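Local coordinates for protein pilin (Streptococcus pyogenes serotype M1, PDB 3B2M) that forms the backbone of the bacterial pilus, its subunits joined by intermolecular isopeptide bonds, and so serves adhesion to host cells, bacterial aggregation and biofilm formation, at residues 16-21 with 82-87. The protein carries 1 engineered substitution. Sequence-based numbering, arbitrary orientation.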
loop_
_atom_site.group_PDB
_atom_site.type_symbol
_atom_site.label_atom_id
_atom_site.label_comp_id
_atom_site.label_asym_id
_atom_site.label_seq_id
_atom_site.Cartn_x
_atom_site.Cartn_y
_atom_site.Cartn_z
ATOM N N GLY A 16 6.403 -5.958 31.013
ATOM C CA GLY A 16 7.327 -4.850 30.916
ATOM C C GLY A 16 8.614 -5.186 30.199
ATOM O O GLY A 16 9.559 -4.397 30.227
ATOM N N ALA A 17 8.662 -6.352 29.564
ATOM C CA ALA A 17 9.852 -6.781 28.826
ATOM C C ALA A 17 9.532 -7.018 27.354
ATOM O O ALA A 17 10.325 -7.621 26.626
ATOM C CB ALA A 17 10.439 -8.042 29.458
ATOM N N LYS A 18 8.355 -6.564 26.926
ATOM C CA LYS A 18 7.913 -6.731 25.538
ATOM C C LYS A 18 7.337 -5.424 24.996
ATOM O O LYS A 18 6.576 -4.763 25.678
ATOM C CB LYS A 18 6.870 -7.851 25.439
ATOM C CG LYS A 18 7.456 -9.261 25.538
ATOM C CD LYS A 18 6.357 -10.325 25.528
ATOM C CE LYS A 18 6.904 -11.706 25.151
ATOM N NZ LYS A 18 5.816 -12.743 25.139
ATOM N N LEU A 19 7.719 -5.054 23.775
ATOM C CA LEU A 19 7.242 -3.817 23.145
ATOM C C LEU A 19 6.509 -4.122 21.841
ATOM O O LEU A 19 7.058 -4.749 20.937
ATOM C CB LEU A 19 8.419 -2.880 22.873
ATOM C CG LEU A 19 8.223 -1.572 22.114
ATOM C CD1 LEU A 19 7.452 -0.553 22.950
ATOM C CD2 LEU A 19 9.597 -1.040 21.736
ATOM N N THR A 20 5.266 -3.671 21.760
ATOM C CA THR A 20 4.454 -3.863 20.571
ATOM C C THR A 20 4.751 -2.756 19.568
ATOM O O THR A 20 4.865 -1.600 19.935
ATOM C CB THR A 20 2.969 -3.885 20.951
ATOM O OG1 THR A 20 2.756 -4.927 21.908
ATOM C CG2 THR A 20 2.080 -4.148 19.745
ATOM N N VAL A 21 4.919 -3.131 18.310
ATOM C CA VAL A 21 5.047 -2.171 17.225
ATOM C C VAL A 21 3.795 -2.365 16.391
ATOM O O VAL A 21 3.422 -3.502 16.079
ATOM C CB VAL A 21 6.323 -2.414 16.345
ATOM C CG1 VAL A 21 6.368 -1.463 15.163
ATOM C CG2 VAL A 21 7.619 -2.270 17.166
ATOM N N THR A 82 0.251 -6.059 14.100
ATOM C CA THR A 82 1.256 -5.843 15.142
ATOM C C THR A 82 2.416 -6.831 15.095
ATOM O O THR A 82 2.265 -7.994 14.696
ATOM C CB THR A 82 0.668 -5.823 16.587
ATOM O OG1 THR A 82 0.044 -7.083 16.881
ATOM C CG2 THR A 82 -0.339 -4.677 16.769
ATOM N N ALA A 83 3.578 -6.337 15.495
ATOM C CA ALA A 83 4.712 -7.179 15.841
ATOM C C ALA A 83 5.158 -6.775 17.245
ATOM O O ALA A 83 4.594 -5.862 17.835
ATOM C CB ALA A 83 5.833 -6.993 14.835
ATOM N N GLU A 84 6.179 -7.440 17.766
ATOM C CA GLU A 84 6.632 -7.222 19.127
ATOM C C GLU A 84 8.150 -7.388 19.212
ATOM O O GLU A 84 8.708 -8.230 18.525
ATOM C CB GLU A 84 5.980 -8.292 19.977
ATOM C CG GLU A 84 5.714 -7.944 21.392
ATOM C CD GLU A 84 4.879 -9.029 22.040
ATOM O OE1 GLU A 84 5.290 -10.210 21.954
ATOM O OE2 GLU A 84 3.810 -8.709 22.618
ATOM N N PHE A 85 8.818 -6.577 20.033
ATOM C CA PHE A 85 10.202 -6.853 20.420
ATOM C C PHE A 85 10.220 -7.464 21.820
ATOM O O PHE A 85 9.515 -6.985 22.709
ATOM C CB PHE A 85 11.037 -5.570 20.454
ATOM C CG PHE A 85 11.338 -4.992 19.100
ATOM C CD1 PHE A 85 12.200 -5.647 18.225
ATOM C CD2 PHE A 85 10.759 -3.778 18.705
ATOM C CE1 PHE A 85 12.482 -5.113 16.979
ATOM C CE2 PHE A 85 11.041 -3.241 17.452
ATOM C CZ PHE A 85 11.914 -3.910 16.591
ATOM N N ASP A 86 11.037 -8.501 22.019
ATOM C CA ASP A 86 11.148 -9.152 23.328
ATOM C C ASP A 86 12.454 -8.783 24.039
ATOM O O ASP A 86 13.547 -9.000 23.517
ATOM C CB ASP A 86 11.007 -10.675 23.182
ATOM C CG ASP A 86 10.840 -11.401 24.530
ATOM O OD1 ASP A 86 10.771 -10.743 25.600
ATOM O OD2 ASP A 86 10.774 -12.649 24.521
ATOM N N PHE A 87 12.327 -8.215 25.230
ATOM C CA PHE A 87 13.478 -7.832 26.046
ATOM C C PHE A 87 13.737 -8.758 27.236
ATOM O O PHE A 87 14.543 -8.428 28.105
ATOM C CB PHE A 87 13.275 -6.422 26.592
ATOM C CG PHE A 87 13.408 -5.349 25.573
ATOM C CD1 PHE A 87 14.633 -4.728 25.369
ATOM C CD2 PHE A 87 12.303 -4.939 24.821
ATOM C CE1 PHE A 87 14.760 -3.725 24.428
ATOM C CE2 PHE A 87 12.423 -3.941 23.880
ATOM C CZ PHE A 87 13.666 -3.331 23.685
#
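Strands 18-21 and 82-86 run antiparallel, their directions 154° apart, with Leu19-Phe85 and Val21-Ala83 as hydrogen-bonded pairs. Leu19 N donates to Phe85 O at 2.8 Å, and Phe85 N returns the bond to Leu19 O. Val21 and Ala83 exchange the same two bonds, but Val21 N sits above the carbonyl plane of Ala83, 40° out of it. Past the regular strands, Phe87 N also donates to Ala17 O. At the non-hydrogen-bonded pairs, weak CA-H...O contacts add to the pairing, such as Thr20 CA to Ala83 O at 3.4 Å.

Leu19, Val21, Ala83 and Phe85 face the domain interior. Val21 CG2 packs obliquely on the Phe85 ring, 3.6 Å from CE2. Val21 CG1 lies anti to the backbone N (chi1 176°), which leaves CG2 beside that nitrogen, anti to the carbonyl carbon and turned toward the ring. Leu19 CD2 touches the same ring at CD2, 4.2 Å away. The Phe87 ring takes Leu19 CB at its edge, and Ala17 O lies near the ring plane.

The two strands are neighbours in a sheet of the N-terminal all-beta domain, where strand 18-27 also pairs in parallel with strand 151-169. Phe41 and Ile43 of strand 37-45 pack against this apolar face. The side chain of Val21 is about 7 Å from that of Glu104, which promotes the Lys23-Asn155 isopeptide bond.

Lys18, Thr20, Glu84 and Asp86 occupy the exposed face. The extended lysine chain passes between the two carboxylates. Its CD lies 3.7 Å from Glu84 OE1, while its CG contacts Asp86 OD1. Lys18 NZ is 4.1 Å from Glu84 OE1, too far for a salt bridge, so any attraction is probably modest. Asp86 OD1 is hydrogen-bonded to Ser88 OG.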